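Local coordinates for protein Lys-gingipain W83 (Porphyromonas gingivalis, PDB 3M1H) that cleaves proteins after lysine as a secreted cysteine protease, and carries haemagglutinin/adhesin domains, one of which is described here, that are hemolytic in isolation, at residues Phe41-Ser46 and Phe166-Asp172. Coordinates in Å, arbitrary orientation, origin at the centre of the assembly. Residues are numbered along the deposited sequence.
Sequences FAGHNS and FWINLDD. With CA (calcium ion), chain F.
A calcium ion joins the two segments in this beta jelly-roll adhesin domain. Asp171 binds it through both carboxylate oxygens, OD1 at 2.5 Å and OD2 at 2.4 Å from the ion. Ser46 OG is 2.5 Å from the ion, and a water lies 2.4 Å from it. Asp9, Glu11 and Ile48 complete the site. Asp171 OD2 also accepts a hydrogen bond from the backbone His44 N at 2.9 Å, so one carboxylate holds both metal and loop. Asp172 N donates to Asp171 OD1 at 2.9 Å. Behind the metal's first shell, His44 ND1 donates to Asp172 OD2 at 2.9 Å, a His-carboxylate hydrogen bond made at the ring edge. A t chi1 brings the His44 ring to Asp172, and the ring also stacks on Trp84. The metal-bound water donates to Asp172 OD1 at 2.7 Å. A second water bridges His44 O and Asp172 OD2.

Segment 41-46 is an irregular loop. Asn45 has positive phi and psi (43/40), where the chain turns before Ser46. Segment 166-172 is extended from Trp167 to Asp171, in a strand of an antiparallel sheet. The backbones come nearest at His44 and Asp171, with CA atoms 6.2 Å apart. Ile168 points away from the loop. It and Leu170 pack in the sandwich against His159 and Phe157. Asn169 faces the loop, and its OD1 hydrogen-bonds Ser51. At the far end the edge of the Phe41 ring meets the face of Trp167. Centroids of the Phe41 ring and the Trp167 five-membered ring are 4.8 Å apart, planes at 72°, and Phe41 CE2 lies 3.5 Å from Trp167 CG.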
# COMPACT_ATOMS: atom_id res chain seq x y z
N PHE A 41 -11.91 -2.65 3.97
CA PHE A 41 -11.59 -2.85 5.37
C PHE A 41 -11.66 -1.48 6.07
O PHE A 41 -11.62 -0.43 5.44
CB PHE A 41 -10.19 -3.46 5.52
CG PHE A 41 -10.01 -4.79 4.83
CD1 PHE A 41 -10.91 -5.82 5.02
CD2 PHE A 41 -8.92 -5.02 3.99
CE1 PHE A 41 -10.76 -7.03 4.38
CE2 PHE A 41 -8.75 -6.21 3.37
CZ PHE A 41 -9.67 -7.23 3.57
N ALA A 42 -11.78 -1.51 7.39
CA ALA A 42 -11.89 -0.28 8.17
C ALA A 42 -10.67 0.59 7.96
O ALA A 42 -9.55 0.12 8.16
CB ALA A 42 -12.06 -0.60 9.64
N GLY A 43 -10.88 1.84 7.51
CA GLY A 43 -9.77 2.74 7.21
C GLY A 43 -9.19 3.35 8.46
O GLY A 43 -9.60 3.06 9.57
N HIS A 44 -8.19 4.20 8.30
CA HIS A 44 -7.56 4.85 9.41
C HIS A 44 -8.48 6.01 9.80
O HIS A 44 -8.63 7.00 9.05
CB HIS A 44 -6.17 5.36 8.99
CG HIS A 44 -5.50 6.18 10.04
ND1 HIS A 44 -5.11 7.48 9.83
CD2 HIS A 44 -5.20 5.88 11.33
CE1 HIS A 44 -4.59 7.95 10.95
NE2 HIS A 44 -4.61 7.01 11.87
N ASN A 45 -9.10 5.85 10.98
CA ASN A 45 -10.08 6.82 11.49
C ASN A 45 -11.01 7.28 10.38
O ASN A 45 -11.34 8.46 10.26
CB ASN A 45 -9.38 8.06 12.08
CG ASN A 45 -8.55 7.74 13.30
OD1 ASN A 45 -8.88 6.86 14.08
ND2 ASN A 45 -7.46 8.48 13.47
N SER A 46 -11.41 6.34 9.52
CA SER A 46 -12.16 6.65 8.32
C SER A 46 -12.73 5.33 7.75
O SER A 46 -12.32 4.23 8.13
CB SER A 46 -11.25 7.31 7.30
OG SER A 46 -10.29 6.37 6.82
N PHE A 166 -2.17 -12.05 5.11
CA PHE A 166 -3.53 -11.68 4.78
C PHE A 166 -3.57 -10.47 3.83
O PHE A 166 -3.37 -10.65 2.66
CB PHE A 166 -4.40 -11.54 6.04
CG PHE A 166 -5.86 -11.48 5.77
CD1 PHE A 166 -6.47 -12.45 5.00
CD2 PHE A 166 -6.66 -10.44 6.26
CE1 PHE A 166 -7.82 -12.42 4.75
CE2 PHE A 166 -8.03 -10.41 6.02
CZ PHE A 166 -8.61 -11.41 5.25
N TRP A 167 -3.82 -9.26 4.32
CA TRP A 167 -3.76 -8.05 3.48
C TRP A 167 -2.95 -6.98 4.20
O TRP A 167 -2.90 -6.98 5.44
CB TRP A 167 -5.15 -7.48 3.20
CG TRP A 167 -6.10 -8.33 2.42
CD1 TRP A 167 -6.76 -9.45 2.81
CD2 TRP A 167 -6.54 -8.05 1.09
NE1 TRP A 167 -7.61 -9.90 1.81
CE2 TRP A 167 -7.46 -9.06 0.73
CE3 TRP A 167 -6.21 -7.06 0.16
CZ2 TRP A 167 -8.07 -9.08 -0.52
CZ3 TRP A 167 -6.83 -7.07 -1.07
CH2 TRP A 167 -7.74 -8.09 -1.40
N ILE A 168 -2.30 -6.12 3.40
CA ILE A 168 -1.69 -4.86 3.85
C ILE A 168 -2.64 -3.71 3.46
O ILE A 168 -3.23 -3.72 2.38
CB ILE A 168 -0.27 -4.68 3.32
CG1 ILE A 168 0.34 -3.40 3.91
CG2 ILE A 168 -0.19 -4.66 1.81
CD1 ILE A 168 1.88 -3.37 3.71
N ASN A 169 -2.78 -2.75 4.36
CA ASN A 169 -3.62 -1.57 4.16
C ASN A 169 -2.80 -0.29 4.19
O ASN A 169 -1.86 -0.16 4.97
CB ASN A 169 -4.65 -1.46 5.25
CG ASN A 169 -5.58 -2.62 5.36
OD1 ASN A 169 -6.00 -3.18 4.36
ND2 ASN A 169 -5.97 -2.95 6.57
N LEU A 170 -3.20 0.68 3.36
CA LEU A 170 -2.59 1.99 3.28
C LEU A 170 -3.70 3.05 3.36
O LEU A 170 -4.80 2.82 2.82
CB LEU A 170 -1.86 2.07 1.94
CG LEU A 170 -1.27 3.39 1.48
CD1 LEU A 170 -0.10 3.84 2.36
CD2 LEU A 170 -0.85 3.28 -0.00
N ASP A 171 -3.41 4.17 4.00
CA ASP A 171 -4.40 5.27 4.05
C ASP A 171 -3.66 6.58 4.28
O ASP A 171 -2.49 6.63 4.68
CB ASP A 171 -5.44 4.97 5.13
CG ASP A 171 -6.82 5.69 4.91
OD1 ASP A 171 -6.95 6.44 3.95
OD2 ASP A 171 -7.75 5.40 5.72
N ASP A 172 -4.37 7.69 4.02
CA ASP A 172 -3.92 9.02 4.41
C ASP A 172 -2.50 9.34 3.91
O ASP A 172 -1.58 9.65 4.68
CB ASP A 172 -4.10 9.21 5.92
CG ASP A 172 -5.56 9.32 6.34
OD1 ASP A 172 -6.39 9.77 5.51
OD2 ASP A 172 -5.87 9.01 7.50
CA CA F . -9.39 6.68 4.46
O HOH W 1 -7.99 9.68 8.84
O HOH W 2 -8.86 8.73 5.54